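Long-range contacts in PlaB phospholipase (Legionella pneumophila, PDB 6ZTH), which probably hydrolyses phospholipids and binds several NAD(+) molecules within a four-chain assembly: residues D[107-112]-D[119-124]; D[125-130]-D[292-297]; D[179-184]-D[228-233]. All coordinates share one frame; numbering follows the deposited sequence.

Contact 1: residues D[107-112]-D[119-124]; sequences RKWMDL and AKCPLS
Trp109, on helix 102-113, reaches with the six-membered side of its indole toward the turn that leads into strand 123-128, where Cys121, Pro122 and Leu123 receive it. The closest packing gathers round two neighbouring ring atoms. CH2 of Trp109 meets Pro122 CG at 4.1 Å, the two side chains arriving from opposite directions, with the proline carbon at the ring edge and near its plane. Leu123 CD1 likewise lies at the edge, 4.3 Å from Trp109 CZ3. Cys121 takes a different line: its SG stands 5.0 Å from the centroid of the six-membered ring of Trp109 and 51° off the ring normal, an oblique sulfur-aromatic contact. What directs the indole here is its first torsion, which sets CG opposite the backbone N (chi1 170°) and carries the ring off the helix toward the turn.

The fit is looser beside this cluster, where the terminal methyl of Met110, a selenomethionine, faces both the cysteine sulfur and the leucine. Its CE is 4.4 Å from Cys121 SG and 4.5 Å from Leu123 CD2. Toward solvent, the turn passes from partly exposed Pro122 to exposed Lys120, and apolar contact with the helix gives way.

The hydrogen bonds here run within the turn or to residues outside the two segments. Leu123 N donates to Cys121 SG over 3.5 Å at 162°, a long bond within the turn that would help hold the thiol beside the indole. The far side of the indole is anchored elsewhere, through Trp109 NE1 to Asp77 on helix 69-83. Helix and returning strand of this beta-alpha-beta unit, which begins with strand 94-98, are thus joined here by dispersion and sulfur-aromatic forces, while the hydrogen bonds of the thiol and of the indole N-H are likely to orient both.

Contact 2: residues D[125-130]-D[292-297]; sequences HLIMLA and LRCLQV
His125 opens the contact by sending its imidazole to the end of helix 286-295 and the residues that follow it. NE2 donates to Val297 O at 2.9 Å, and the bond is nearly straight, with an angle of 168° at the hydrogen. The acceptor lies in the plane of the imidazole, whereas the donor is tilted by 15° from the plane of the carbonyl. Two further backbone oxygens crowd the same ring. Leu295 O sits over one face, 3.7 Å from His125 NE2, and Cys294 O approaches CD2 of the histidine obliquely at 3.5 Å. Three carbonyl oxygens round the ring probably make its surroundings electron-rich, which suits the N-H turned toward Val297. The other nitrogen, His125 ND1, is held by Ser124 OG, so both ends of the ring are engaged and its rotation is settled.

Two residues on, Ile127 faces the helix again, as expected where a strand alternates its sides. Its CG1 branch, set opposite the carbonyl carbon (chi1 -54°) and extended beyond, leads with the terminal methyl: CD1 comes to 3.5 Å from Cys294 CB, a snug fit. That methyl also lies 3.8 Å from both CG and CD2 of Leu295, whose side chain crosses the isoleucine at about a right angle. The histidine is thus held across the contact by one backbone hydrogen bond, the isoleucine by carbon contacts.

Around this seam, strand 123-128 runs between strands 94-98 and 191-197 of the parallel sheet, and helix 286-295 packs against one face of the sheet here. Leu295 also reaches Ala95 on one neighbouring strand, Cys294 touches Phe193 on the other, and helix 300-320 packs behind through Leu306, against Cys294 and Val297.

Contact 3: residues D[179-184]-D[228-233]; sequences SWLDYD and MNYSLL
Leu181 and Leu232 supply the closest apolar meeting between the loop after helix 171-179 and the start of strand 231-238. Leu181 CD2 rests 3.6 Å from Leu232 CB, with the side chains crossing at about a right angle. The other methyl of the same leucine, CD1, turns to the tyrosine and lies 4.0 Å from Tyr230 CE2, approaching that ring obliquely. One forked side chain thereby spans two residues of the opposite segment.

The selenium-bearing side chain of selenomethionine Met228 makes its own apolar contact with an aromatic group. Bends at chi2 (-63°) and chi3 (-79°) fold its chain back, and the terminal CE settles 4.1 Å from Trp180 CD2, about equally near CG and CE3. On the other side of the indole lies Tyr183, and Arg107 of helix 102-113 makes a cation-pi contact with the same tryptophan.

One polar atom, the hydroxyl of Tyr230, also lies at the interface, but its bond leads outward. Tyr230 OH touches Trp180 CB at 3.5 Å, a van der Waals contact, while its hydrogen bond goes to the backbone oxygen of Asn177. The tyrosine ring owes this reach to a chi1 of 56°, which wedges CG between the backbone N and carbonyl carbon. Met228 O is bound by Thr253 OG1.

The chemistry is thus apolar across the seam and polar at its margins: the two segments meet through side-chain packing, and the hydroxyl of Tyr230 adds a fixed point by tying the strand side to the end of helix 171-179.

Overall arrangement
All three contacts are largely buried, yet they differ in depth and place. The centre of contact 3 lies about 11 Å from the centre of the chain, against about 19 Å for the centres of contacts 1 and 2. Those two share strand 123-128 and pack helices onto it: the first closes a beta-alpha-beta unit locally, the second brings back a helix distant in sequence. Contact 3, nested in the loop that contact 2 closes, instead links the parallel-sheet region to the mixed sheet. Only contact 2 has a hydrogen bond between its segments. Contacts 1 and 3 are joined to each other by Asp111, which receives Tyr183 and Ser179.

Contact 1: residues D[107-112]-D[119-124]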
# COMPACT_ATOMS: atom_id res chain seq x y z
N ARG D 107 -32.34 2.47 9.99
CA ARG D 107 -31.81 2.64 11.34
C ARG D 107 -30.87 3.84 11.41
O ARG D 107 -30.87 4.58 12.40
CB ARG D 107 -31.10 1.37 11.79
CG ARG D 107 -32.03 0.18 11.99
CD ARG D 107 -31.48 -0.79 13.02
NE ARG D 107 -30.20 -1.36 12.62
CZ ARG D 107 -29.01 -0.97 13.09
NH1 ARG D 107 -28.93 -0.01 14.00
NH2 ARG D 107 -27.91 -1.55 12.66
N LYS D 108 -30.07 4.04 10.36
CA LYS D 108 -29.24 5.24 10.30
C LYS D 108 -30.10 6.49 10.17
O LYS D 108 -29.77 7.54 10.74
CB LYS D 108 -28.26 5.13 9.12
CG LYS D 108 -27.49 6.41 8.81
CD LYS D 108 -26.50 6.75 9.91
CE LYS D 108 -25.59 7.89 9.50
NZ LYS D 108 -24.62 8.25 10.56
N TRP D 109 -31.20 6.40 9.43
CA TRP D 109 -32.09 7.55 9.27
C TRP D 109 -32.70 7.97 10.60
O TRP D 109 -32.68 9.15 10.96
CB TRP D 109 -33.18 7.23 8.24
CG TRP D 109 -34.26 8.26 8.17
CD1 TRP D 109 -34.16 9.53 7.68
CD2 TRP D 109 -35.62 8.11 8.60
NE1 TRP D 109 -35.36 10.17 7.78
CE2 TRP D 109 -36.28 9.32 8.34
CE3 TRP D 109 -36.34 7.06 9.18
CZ2 TRP D 109 -37.63 9.52 8.64
CZ3 TRP D 109 -37.68 7.26 9.48
CH2 TRP D 109 -38.31 8.48 9.20
N MSE D 110 -33.24 7.00 11.35
CA MSE D 110 -33.84 7.29 12.65
C MSE D 110 -32.80 7.93 13.57
O MSE D 110 -33.13 8.79 14.39
CB MSE D 110 -34.39 6.01 13.31
CG MSE D 110 -34.98 4.99 12.34
SE MSE D 110 -35.63 3.35 13.19
CE MSE D 110 -37.08 4.08 14.27
N ASP D 111 -31.55 7.50 13.42
CA ASP D 111 -30.48 8.03 14.26
C ASP D 111 -30.10 9.45 13.86
O ASP D 111 -29.62 10.22 14.70
CB ASP D 111 -29.25 7.11 14.19
CG ASP D 111 -28.25 7.38 15.30
OD1 ASP D 111 -28.64 7.29 16.48
OD2 ASP D 111 -27.08 7.69 14.98
N LEU D 112 -30.31 9.81 12.60
CA LEU D 112 -29.93 11.14 12.14
C LEU D 112 -30.98 12.19 12.47
O LEU D 112 -30.64 13.38 12.61
CB LEU D 112 -29.68 11.12 10.63
CG LEU D 112 -28.33 10.57 10.17
CD1 LEU D 112 -28.32 10.38 8.66
CD2 LEU D 112 -27.20 11.49 10.61
N ALA D 119 -40.91 9.23 19.95
CA ALA D 119 -42.33 9.56 20.00
C ALA D 119 -42.73 10.55 18.92
O ALA D 119 -43.92 10.71 18.66
CB ALA D 119 -42.69 10.12 21.38
N LYS D 120 -41.76 11.21 18.28
CA LYS D 120 -42.02 12.15 17.20
C LYS D 120 -41.50 11.65 15.86
O LYS D 120 -41.30 12.44 14.93
CB LYS D 120 -41.40 13.51 17.53
CG LYS D 120 -42.11 14.25 18.66
CD LYS D 120 -41.31 15.45 19.14
CE LYS D 120 -41.99 16.14 20.31
NZ LYS D 120 -41.62 17.58 20.40
N CYS D 121 -41.28 10.34 15.73
CA CYS D 121 -40.84 9.75 14.47
C CYS D 121 -42.06 9.28 13.67
O CYS D 121 -42.89 8.55 14.22
CB CYS D 121 -39.90 8.58 14.71
SG CYS D 121 -39.38 7.72 13.21
N PRO D 122 -42.20 9.66 12.40
CA PRO D 122 -43.39 9.26 11.64
C PRO D 122 -43.44 7.78 11.31
O PRO D 122 -44.43 7.33 10.72
CB PRO D 122 -43.28 10.10 10.36
CG PRO D 122 -41.83 10.36 10.19
CD PRO D 122 -41.25 10.45 11.58
N LEU D 123 -42.42 7.00 11.67
CA LEU D 123 -42.41 5.57 11.42
C LEU D 123 -43.10 4.85 12.56
O LEU D 123 -42.78 5.07 13.73
CB LEU D 123 -40.97 5.07 11.26
CG LEU D 123 -40.80 3.60 10.88
CD1 LEU D 123 -39.55 3.41 10.04
CD2 LEU D 123 -40.75 2.72 12.12
N SER D 124 -44.05 3.98 12.22
CA SER D 124 -44.79 3.21 13.22
C SER D 124 -44.38 1.75 13.29
O SER D 124 -44.58 1.12 14.33
CB SER D 124 -46.30 3.29 12.93
OG SER D 124 -46.64 2.56 11.76

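Contact 2: residues D[125-130]-D[292-297]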
# COMPACT_ATOMS: atom_id res chain seq x y z
N HIS D 125 -43.83 1.19 12.21
CA HIS D 125 -43.34 -0.18 12.22
C HIS D 125 -42.07 -0.26 11.38
O HIS D 125 -41.95 0.43 10.36
CB HIS D 125 -44.38 -1.16 11.66
CG HIS D 125 -45.66 -1.19 12.43
ND1 HIS D 125 -46.68 -0.29 12.22
CD2 HIS D 125 -46.09 -2.02 13.41
CE1 HIS D 125 -47.68 -0.56 13.03
NE2 HIS D 125 -47.35 -1.60 13.77
N LEU D 126 -41.15 -1.11 11.80
CA LEU D 126 -39.94 -1.42 11.04
C LEU D 126 -39.78 -2.93 11.02
O LEU D 126 -39.59 -3.56 12.07
CB LEU D 126 -38.71 -0.75 11.65
CG LEU D 126 -37.37 -1.06 10.97
CD1 LEU D 126 -37.44 -0.77 9.47
CD2 LEU D 126 -36.24 -0.26 11.61
N ILE D 127 -39.87 -3.52 9.82
CA ILE D 127 -39.74 -4.97 9.64
C ILE D 127 -38.54 -5.19 8.73
O ILE D 127 -38.64 -5.05 7.51
CB ILE D 127 -41.01 -5.59 9.05
CG1 ILE D 127 -42.23 -5.23 9.90
CG2 ILE D 127 -40.86 -7.11 8.96
CD1 ILE D 127 -43.55 -5.54 9.24
N MSE D 128 -37.40 -5.54 9.32
CA MSE D 128 -36.19 -5.81 8.56
C MSE D 128 -36.06 -7.32 8.33
O MSE D 128 -36.21 -8.11 9.26
CB MSE D 128 -34.96 -5.27 9.28
CG MSE D 128 -35.01 -3.77 9.56
SE MSE D 128 -33.79 -3.20 10.98
CE MSE D 128 -34.55 -4.22 12.46
N LEU D 129 -35.77 -7.71 7.09
CA LEU D 129 -35.84 -9.11 6.70
C LEU D 129 -34.48 -9.81 6.81
O LEU D 129 -34.35 -10.80 7.53
CB LEU D 129 -36.40 -9.22 5.27
CG LEU D 129 -37.84 -8.74 5.09
CD1 LEU D 129 -38.44 -9.31 3.82
CD2 LEU D 129 -38.73 -9.09 6.28
N ALA D 130 -33.47 -9.31 6.11
CA ALA D 130 -32.12 -9.88 6.19
C ALA D 130 -31.09 -8.77 6.41
O ALA D 130 -30.09 -8.69 5.70
CB ALA D 130 -31.80 -10.68 4.94
N LEU D 292 -47.39 -9.83 7.91
CA LEU D 292 -48.77 -9.42 8.15
C LEU D 292 -49.07 -9.36 9.64
O LEU D 292 -49.85 -8.51 10.08
CB LEU D 292 -49.73 -10.37 7.45
CG LEU D 292 -51.19 -9.92 7.30
CD1 LEU D 292 -51.32 -8.43 7.09
CD2 LEU D 292 -51.83 -10.66 6.14
N ARG D 293 -48.46 -10.25 10.43
CA ARG D 293 -48.67 -10.21 11.87
C ARG D 293 -47.96 -9.00 12.49
O ARG D 293 -48.54 -8.32 13.35
CB ARG D 293 -48.17 -11.51 12.51
CG ARG D 293 -49.13 -12.70 12.35
CD ARG D 293 -50.15 -12.84 13.50
NE ARG D 293 -49.60 -12.57 14.82
CZ ARG D 293 -50.10 -13.04 15.97
NH1 ARG D 293 -51.17 -13.83 15.96
NH2 ARG D 293 -49.52 -12.73 17.12
N CYS D 294 -46.73 -8.72 12.07
CA CYS D 294 -46.02 -7.56 12.60
C CYS D 294 -46.80 -6.28 12.33
O CYS D 294 -46.98 -5.44 13.22
CB CYS D 294 -44.62 -7.45 11.98
SG CYS D 294 -43.55 -8.89 12.20
N LEU D 295 -47.27 -6.10 11.09
CA LEU D 295 -47.98 -4.88 10.72
C LEU D 295 -49.24 -4.68 11.53
O LEU D 295 -49.73 -3.54 11.64
CB LEU D 295 -48.31 -4.91 9.22
CG LEU D 295 -47.12 -4.84 8.28
CD1 LEU D 295 -47.50 -5.29 6.87
CD2 LEU D 295 -46.54 -3.42 8.25
N GLN D 296 -49.80 -5.74 12.11
CA GLN D 296 -51.01 -5.66 12.92
C GLN D 296 -50.73 -5.31 14.37
O GLN D 296 -51.68 -5.08 15.13
CB GLN D 296 -51.78 -6.98 12.85
CG GLN D 296 -52.32 -7.32 11.47
CD GLN D 296 -52.64 -8.79 11.30
OE1 GLN D 296 -52.18 -9.63 12.08
NE2 GLN D 296 -53.44 -9.12 10.29
N VAL D 297 -49.46 -5.26 14.78
CA VAL D 297 -49.13 -4.93 16.16
C VAL D 297 -49.59 -3.51 16.46
O VAL D 297 -49.30 -2.57 15.71
CB VAL D 297 -47.63 -5.09 16.41
CG1 VAL D 297 -47.23 -4.45 17.73
CG2 VAL D 297 -47.25 -6.57 16.38

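Contact 3: residues D[179-184]-D[228-233]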
# COMPACT_ATOMS: atom_id res chain seq x y z
N SER D 179 -24.91 3.48 19.32
CA SER D 179 -25.91 4.49 19.65
C SER D 179 -27.28 3.86 19.86
O SER D 179 -28.10 4.41 20.61
CB SER D 179 -25.97 5.54 18.55
OG SER D 179 -27.22 6.21 18.55
N TRP D 180 -27.55 2.73 19.21
CA TRP D 180 -28.83 2.05 19.36
C TRP D 180 -28.98 1.37 20.72
O TRP D 180 -30.05 0.81 20.99
CB TRP D 180 -29.01 1.02 18.24
CG TRP D 180 -29.57 1.63 17.00
CD1 TRP D 180 -28.88 2.27 16.02
CD2 TRP D 180 -30.95 1.66 16.61
NE1 TRP D 180 -29.74 2.70 15.04
CE2 TRP D 180 -31.02 2.34 15.38
CE3 TRP D 180 -32.13 1.18 17.18
CZ2 TRP D 180 -32.22 2.55 14.71
CZ3 TRP D 180 -33.32 1.39 16.51
CH2 TRP D 180 -33.36 2.07 15.29
N LEU D 181 -27.95 1.41 21.56
CA LEU D 181 -28.06 0.82 22.89
C LEU D 181 -29.09 1.55 23.74
O LEU D 181 -29.76 0.93 24.58
CB LEU D 181 -26.70 0.85 23.60
CG LEU D 181 -25.90 -0.44 23.58
CD1 LEU D 181 -25.17 -0.60 22.25
CD2 LEU D 181 -24.92 -0.48 24.74
N ASP D 182 -29.24 2.86 23.55
CA ASP D 182 -30.12 3.67 24.37
C ASP D 182 -31.52 3.82 23.78
O ASP D 182 -32.33 4.57 24.32
CB ASP D 182 -29.50 5.05 24.58
CG ASP D 182 -27.99 4.99 24.75
OD1 ASP D 182 -27.53 4.21 25.61
OD2 ASP D 182 -27.28 5.71 24.03
N TYR D 183 -31.81 3.12 22.69
CA TYR D 183 -33.14 3.19 22.09
C TYR D 183 -34.13 2.36 22.89
O TYR D 183 -33.77 1.39 23.57
CB TYR D 183 -33.11 2.69 20.65
CG TYR D 183 -32.57 3.68 19.64
CD1 TYR D 183 -31.42 4.40 19.89
CD2 TYR D 183 -33.21 3.88 18.42
CE1 TYR D 183 -30.91 5.29 18.97
CE2 TYR D 183 -32.72 4.76 17.49
CZ TYR D 183 -31.57 5.47 17.77
OH TYR D 183 -31.08 6.36 16.84
N ASP D 184 -35.40 2.75 22.81
CA ASP D 184 -36.52 1.98 23.38
C ASP D 184 -37.67 2.14 22.39
O ASP D 184 -38.58 2.95 22.58
CB ASP D 184 -36.89 2.46 24.78
CG ASP D 184 -37.73 1.45 25.53
OD1 ASP D 184 -38.07 0.40 24.94
OD2 ASP D 184 -38.06 1.70 26.71
N MSE D 228 -31.02 -7.61 16.78
CA MSE D 228 -30.78 -6.36 17.49
C MSE D 228 -30.84 -6.52 19.00
O MSE D 228 -30.72 -5.54 19.74
CB MSE D 228 -31.80 -5.30 17.05
CG MSE D 228 -31.70 -4.90 15.59
SE MSE D 228 -29.99 -4.05 15.14
CE MSE D 228 -30.34 -2.27 15.84
N ASN D 229 -31.04 -7.75 19.48
CA ASN D 229 -30.85 -8.06 20.90
C ASN D 229 -29.39 -8.45 21.05
O ASN D 229 -29.02 -9.62 20.96
CB ASN D 229 -31.78 -9.17 21.37
CG ASN D 229 -33.21 -8.96 20.92
OD1 ASN D 229 -33.98 -8.25 21.56
ND2 ASN D 229 -33.57 -9.61 19.82
N TYR D 230 -28.54 -7.45 21.26
CA TYR D 230 -27.11 -7.66 21.45
C TYR D 230 -26.65 -6.83 22.64
O TYR D 230 -27.36 -5.93 23.10
CB TYR D 230 -26.31 -7.28 20.20
CG TYR D 230 -26.55 -5.86 19.73
CD1 TYR D 230 -27.66 -5.54 18.96
CD2 TYR D 230 -25.66 -4.85 20.06
CE1 TYR D 230 -27.88 -4.24 18.53
CE2 TYR D 230 -25.87 -3.55 19.64
CZ TYR D 230 -26.98 -3.25 18.88
OH TYR D 230 -27.19 -1.96 18.46
N SER D 231 -25.46 -7.13 23.13
CA SER D 231 -24.88 -6.44 24.26
C SER D 231 -23.55 -5.82 23.87
O SER D 231 -22.80 -6.36 23.05
CB SER D 231 -24.67 -7.39 25.44
OG SER D 231 -25.91 -7.82 25.97
N LEU D 232 -23.26 -4.66 24.46
CA LEU D 232 -21.95 -4.04 24.40
C LEU D 232 -21.21 -4.41 25.68
O LEU D 232 -21.77 -4.29 26.78
CB LEU D 232 -22.06 -2.53 24.25
CG LEU D 232 -20.82 -1.64 24.31
CD1 LEU D 232 -20.26 -1.50 25.72
CD2 LEU D 232 -19.73 -2.13 23.36
N LEU D 233 -19.97 -4.85 25.55
CA LEU D 233 -19.17 -5.31 26.68
C LEU D 233 -17.89 -4.50 26.76
O LEU D 233 -17.11 -4.46 25.80
CB LEU D 233 -18.85 -6.80 26.54
CG LEU D 233 -18.38 -7.46 27.83
CD1 LEU D 233 -18.84 -8.91 27.87
CD2 LEU D 233 -16.87 -7.37 27.97